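Local coordinates for protein glycosyltransferase Gtf1 (Streptococcus pneumoniae, PDB 4PQG) that is a glycosyltransferase of the GT-B fold that carries an added extended beta-sheet domain and binds uridine-5'-diphosphate, at residues A[406-418]-A[431-443]. Sequence-based numbering, arbitrary orientation.
With NAG (2-acetamido-2-deoxy-beta-D-glucopyranose), chain D; UDP (uridine-5'-diphosphate), chain C.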
# COMPACT_ATOMS: atom_id res chain seq x y z
N LEU A 406 16.45 -12.99 -0.40
CA LEU A 406 16.09 -13.66 0.86
C LEU A 406 14.75 -13.19 1.48
O LEU A 406 14.46 -12.01 1.51
CB LEU A 406 17.18 -13.41 1.91
CG LEU A 406 18.64 -13.74 1.60
CD1 LEU A 406 19.49 -13.42 2.82
CD2 LEU A 406 18.76 -15.21 1.21
N THR A 407 13.98 -14.12 2.02
CA THR A 407 12.73 -13.84 2.72
C THR A 407 12.65 -14.81 3.88
O THR A 407 12.96 -16.00 3.73
CB THR A 407 11.47 -14.00 1.80
OG1 THR A 407 10.30 -14.12 2.62
CG2 THR A 407 11.59 -15.26 0.93
N ALA A 408 12.27 -14.26 5.03
CA ALA A 408 11.94 -15.01 6.23
C ALA A 408 10.49 -14.76 6.63
O ALA A 408 10.09 -15.01 7.76
CB ALA A 408 12.88 -14.59 7.34
N SER A 409 9.70 -14.22 5.70
CA SER A 409 8.28 -14.05 5.93
C SER A 409 7.64 -15.41 6.18
O SER A 409 7.90 -16.39 5.44
CB SER A 409 7.61 -13.35 4.75
OG SER A 409 6.21 -13.28 4.94
N THR A 410 6.80 -15.47 7.21
CA THR A 410 6.14 -16.70 7.57
C THR A 410 4.81 -16.92 6.82
O THR A 410 4.16 -17.96 7.01
CB THR A 410 5.95 -16.80 9.10
OG1 THR A 410 5.63 -15.50 9.62
CG2 THR A 410 7.28 -17.25 9.74
N SER A 411 4.43 -15.98 5.96
CA SER A 411 3.20 -16.10 5.18
C SER A 411 3.07 -15.04 4.10
O SER A 411 3.28 -13.85 4.37
CB SER A 411 1.97 -16.03 6.11
OG SER A 411 0.76 -16.00 5.37
N GLU A 412 2.74 -15.45 2.88
CA GLU A 412 2.43 -14.49 1.82
C GLU A 412 1.23 -14.91 1.00
O GLU A 412 1.18 -16.01 0.46
CB GLU A 412 3.62 -14.26 0.88
CG GLU A 412 4.87 -13.68 1.55
CD GLU A 412 4.74 -12.21 1.97
OE1 GLU A 412 3.83 -11.48 1.47
OE2 GLU A 412 5.60 -11.77 2.78
N GLY A 413 0.26 -14.00 0.90
CA GLY A 413 -0.87 -14.19 0.00
C GLY A 413 -0.36 -14.38 -1.42
O GLY A 413 -0.93 -15.15 -2.20
N PHE A 414 0.70 -13.68 -1.75
CA PHE A 414 1.28 -13.73 -3.08
C PHE A 414 2.74 -13.36 -2.99
O PHE A 414 3.63 -14.18 -3.28
CB PHE A 414 0.57 -12.76 -4.03
CG PHE A 414 1.01 -12.89 -5.47
CD1 PHE A 414 0.69 -14.04 -6.21
CD2 PHE A 414 1.73 -11.88 -6.10
CE1 PHE A 414 1.07 -14.16 -7.54
CE2 PHE A 414 2.11 -11.99 -7.44
CZ PHE A 414 1.78 -13.14 -8.16
N GLY A 415 2.99 -12.11 -2.58
CA GLY A 415 4.34 -11.59 -2.42
C GLY A 415 4.89 -10.97 -3.68
O GLY A 415 5.65 -11.61 -4.44
N LEU A 416 4.53 -9.71 -3.91
CA LEU A 416 4.92 -9.02 -5.10
C LEU A 416 6.44 -8.93 -5.29
O LEU A 416 6.91 -9.03 -6.42
CB LEU A 416 4.28 -7.62 -5.14
CG LEU A 416 2.77 -7.62 -5.44
CD1 LEU A 416 2.12 -6.25 -5.16
CD2 LEU A 416 2.43 -8.11 -6.84
N THR A 417 7.20 -8.73 -4.21
CA THR A 417 8.68 -8.71 -4.33
C THR A 417 9.28 -10.08 -4.72
O THR A 417 10.39 -10.12 -5.26
CB THR A 417 9.40 -8.22 -3.06
OG1 THR A 417 9.12 -9.12 -1.97
CG2 THR A 417 8.97 -6.77 -2.71
N LEU A 418 8.57 -11.16 -4.44
CA LEU A 418 9.01 -12.49 -4.88
C LEU A 418 8.88 -12.62 -6.40
O LEU A 418 9.78 -13.09 -7.08
CB LEU A 418 8.22 -13.60 -4.17
CG LEU A 418 8.08 -13.58 -2.64
CD1 LEU A 418 7.23 -14.76 -2.20
CD2 LEU A 418 9.44 -13.60 -1.95
N PHE A 431 11.01 -19.64 3.59
CA PHE A 431 10.32 -20.70 4.32
C PHE A 431 9.35 -21.47 3.42
O PHE A 431 8.74 -20.90 2.51
CB PHE A 431 9.54 -20.12 5.50
CG PHE A 431 10.38 -19.75 6.68
CD1 PHE A 431 11.15 -20.71 7.36
CD2 PHE A 431 10.37 -18.45 7.18
CE1 PHE A 431 11.90 -20.36 8.48
CE2 PHE A 431 11.12 -18.10 8.29
CZ PHE A 431 11.88 -19.06 8.95
N ASP A 432 9.22 -22.77 3.69
CA ASP A 432 8.25 -23.62 3.01
C ASP A 432 6.87 -23.36 3.60
O ASP A 432 6.36 -24.15 4.40
CB ASP A 432 8.64 -25.09 3.18
CG ASP A 432 7.90 -26.02 2.21
OD1 ASP A 432 6.98 -25.56 1.50
OD2 ASP A 432 8.25 -27.21 2.16
N VAL A 433 6.27 -22.22 3.24
CA VAL A 433 4.99 -21.81 3.80
C VAL A 433 4.11 -21.26 2.69
O VAL A 433 4.61 -20.69 1.73
CB VAL A 433 5.14 -20.75 4.93
CG1 VAL A 433 5.70 -21.39 6.20
CG2 VAL A 433 5.99 -19.57 4.48
N PRO A 434 2.78 -21.43 2.81
CA PRO A 434 1.88 -20.90 1.79
C PRO A 434 1.71 -19.37 1.90
O PRO A 434 2.04 -18.79 2.92
CB PRO A 434 0.57 -21.63 2.08
CG PRO A 434 0.62 -21.93 3.54
CD PRO A 434 2.06 -22.13 3.89
N TYR A 435 1.26 -18.70 0.83
CA TYR A 435 1.08 -19.29 -0.50
C TYR A 435 2.22 -18.95 -1.44
O TYR A 435 2.61 -19.78 -2.28
CB TYR A 435 -0.26 -18.83 -1.09
CG TYR A 435 -1.39 -19.18 -0.18
CD1 TYR A 435 -1.93 -20.46 -0.19
CD2 TYR A 435 -1.91 -18.25 0.73
CE1 TYR A 435 -2.97 -20.81 0.67
CE2 TYR A 435 -2.95 -18.57 1.58
CZ TYR A 435 -3.48 -19.85 1.55
OH TYR A 435 -4.50 -20.20 2.40
N GLY A 436 2.75 -17.74 -1.31
CA GLY A 436 3.70 -17.19 -2.28
C GLY A 436 5.00 -17.95 -2.47
O GLY A 436 5.45 -18.16 -3.61
N ASN A 437 5.62 -18.35 -1.37
CA ASN A 437 6.90 -19.06 -1.42
C ASN A 437 6.76 -20.39 -2.16
O ASN A 437 7.63 -20.78 -2.91
CB ASN A 437 7.43 -19.32 -0.00
CG ASN A 437 8.14 -18.11 0.58
OD1 ASN A 437 8.11 -17.01 0.01
ND2 ASN A 437 8.78 -18.31 1.72
N GLN A 438 5.63 -21.05 -1.94
CA GLN A 438 5.36 -22.31 -2.61
C GLN A 438 5.00 -22.12 -4.09
O GLN A 438 5.19 -23.04 -4.89
CB GLN A 438 4.29 -23.10 -1.85
CG GLN A 438 4.78 -23.59 -0.50
CD GLN A 438 3.66 -24.00 0.44
OE1 GLN A 438 2.48 -23.79 0.16
NE2 GLN A 438 4.04 -24.57 1.59
N THR A 439 4.52 -20.93 -4.45
CA THR A 439 4.32 -20.55 -5.86
C THR A 439 5.65 -20.20 -6.58
O THR A 439 5.88 -20.62 -7.73
CB THR A 439 3.32 -19.35 -5.99
OG1 THR A 439 2.07 -19.70 -5.39
CG2 THR A 439 3.04 -19.02 -7.43
N PHE A 440 6.52 -19.45 -5.92
CA PHE A 440 7.69 -18.89 -6.61
C PHE A 440 9.02 -19.63 -6.43
O PHE A 440 9.97 -19.34 -7.16
CB PHE A 440 7.87 -17.41 -6.26
CG PHE A 440 6.73 -16.55 -6.72
CD1 PHE A 440 6.46 -16.39 -8.08
CD2 PHE A 440 5.90 -15.92 -5.80
CE1 PHE A 440 5.41 -15.61 -8.52
CE2 PHE A 440 4.84 -15.13 -6.23
CZ PHE A 440 4.59 -14.97 -7.59
N ILE A 441 9.10 -20.55 -5.48
CA ILE A 441 10.33 -21.29 -5.20
C ILE A 441 10.14 -22.78 -5.51
O ILE A 441 9.25 -23.43 -4.96
CB ILE A 441 10.83 -21.13 -3.74
CG1 ILE A 441 10.80 -19.67 -3.30
CG2 ILE A 441 12.24 -21.70 -3.58
CD1 ILE A 441 11.24 -19.44 -1.86
N GLU A 442 10.96 -23.28 -6.43
CA GLU A 442 11.10 -24.73 -6.70
C GLU A 442 12.34 -25.20 -5.97
O GLU A 442 13.46 -24.92 -6.41
CB GLU A 442 11.29 -24.99 -8.19
CG GLU A 442 10.14 -24.56 -9.07
CD GLU A 442 9.17 -25.68 -9.36
OE1 GLU A 442 9.41 -26.82 -8.92
OE2 GLU A 442 8.16 -25.39 -10.04
N ASP A 443 12.16 -25.90 -4.85
CA ASP A 443 13.29 -26.24 -4.00
C ASP A 443 14.37 -26.94 -4.80
O ASP A 443 14.11 -27.94 -5.46
CB ASP A 443 12.86 -27.12 -2.82
CG ASP A 443 14.00 -27.36 -1.84
OD1 ASP A 443 14.65 -26.37 -1.43
OD2 ASP A 443 14.26 -28.53 -1.49
C1 NAG D . -0.29 -8.48 0.91
C2 NAG D . 0.19 -9.89 1.25
C3 NAG D . 1.08 -10.11 0.02
C4 NAG D . 0.34 -9.81 -1.30
C5 NAG D . -0.37 -8.43 -1.23
C6 NAG D . -1.07 -8.00 -2.52
C7 NAG D . 1.05 -10.94 3.27
C8 NAG D . 1.99 -10.78 4.43
N2 NAG D . 1.01 -9.92 2.43
O1 NAG D . -0.41 -7.49 1.89
O3 NAG D . 1.66 -11.41 0.01
O4 NAG D . 1.29 -9.80 -2.34
O5 NAG D . -1.27 -8.51 -0.12
O6 NAG D . -2.15 -8.88 -2.71
O7 NAG D . 0.37 -11.97 3.14
N1 UDP C . 8.25 -1.99 -2.32
C2 UDP C . 8.87 -0.85 -2.89
N3 UDP C . 10.00 -0.40 -2.37
C4 UDP C . 10.59 -0.98 -1.31
C5 UDP C . 10.01 -2.10 -0.71
C6 UDP C . 8.82 -2.60 -1.25
O2 UDP C . 8.37 -0.27 -3.89
O4 UDP C . 11.66 -0.49 -0.88
C1' UDP C . 7.02 -2.49 -2.94
C2' UDP C . 7.35 -3.76 -3.72
O2' UDP C . 7.82 -3.52 -5.06
C3' UDP C . 6.05 -4.55 -3.72
C4' UDP C . 5.32 -4.05 -2.48
O4' UDP C . 6.04 -2.91 -1.99
O3' UDP C . 5.27 -4.25 -4.89
C5' UDP C . 5.26 -5.09 -1.37
O5' UDP C . 4.35 -6.11 -1.75
PA UDP C . 4.45 -7.59 -1.14
O1A UDP C . 3.34 -8.42 -1.72
O2A UDP C . 5.87 -8.05 -1.35
O3A UDP C . 4.39 -7.46 0.46
PB UDP C . 3.24 -6.90 1.44
O1B UDP C . 3.24 -7.88 2.59
O2B UDP C . 3.70 -5.49 1.81
O3B UDP C . 1.95 -6.96 0.66
O HOH W 1 8.10 -14.72 1.48
O HOH W 2 10.04 -16.91 3.88
O HOH W 3 0.08 -18.43 4.82
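Phe-440 turns its ring edge onto the face of Phe-414 in a T-shaped pair, planes at 80° and CZ to CZ 3.4 Å. The CG of Phe-414 lies anti to its backbone N (chi1 -173°), which swings the ring back to Phe-440 although its CB points away from 431-443. Leu-418 lays its backbone carbonyl carbon over one face of the Phe-440 ring and packs CB against CD2 (3.7 Å), while its CD1 rests against the amide oxygen of Asn-437; isobutyl group and ring thus pack between helices 416-423 and 436-440.

Beside them Glu-412 O takes two bonds from opposite faces of its carbonyl plane, from the successive N-H groups of Tyr-435 (N at 2.7 Å) and Gly-436 (N at 2.9 Å), just after the cis peptide that joins Pro-434 to Tyr-435. A CB on Gly-436 would run into Phe-414 O, so the residue without a side chain fits; its CA approaches that oxygen, buried without a hydrogen-bond partner, in a CA-H...O contact of 3.2 Å.

Farther along, Phe-431 presents its ring edge to Ala-408 O and Ser-409 O. The amide of Asn-437 serves both segments: ND2 donates to Phe-431 O in the carbonyl plane, on a lone pair (2.7 Å), and to a water shared with Thr-407 and Ser-409, while OD1 accepts from a second water held by Thr-407 OG1.

Both segments belong to the C-terminal Rossmann-like domain. Glu-412 bends away from the contact at chi2 (-71°), so that OE1 accepts from NAG O3 (2.6 Å) while Ser-409 OG and Lys-341 hold OE2. Backbone N-H groups of 413-415 bind NAG, and those of Leu-416 and Thr-417, at the start of a helix, bind the UDP phosphate. The chemistry thus implies division of labour: mostly carbonyls and rings anchor 406-418 on 431-443, while the N-H groups of 413-417 and one carboxylate meet the ligands.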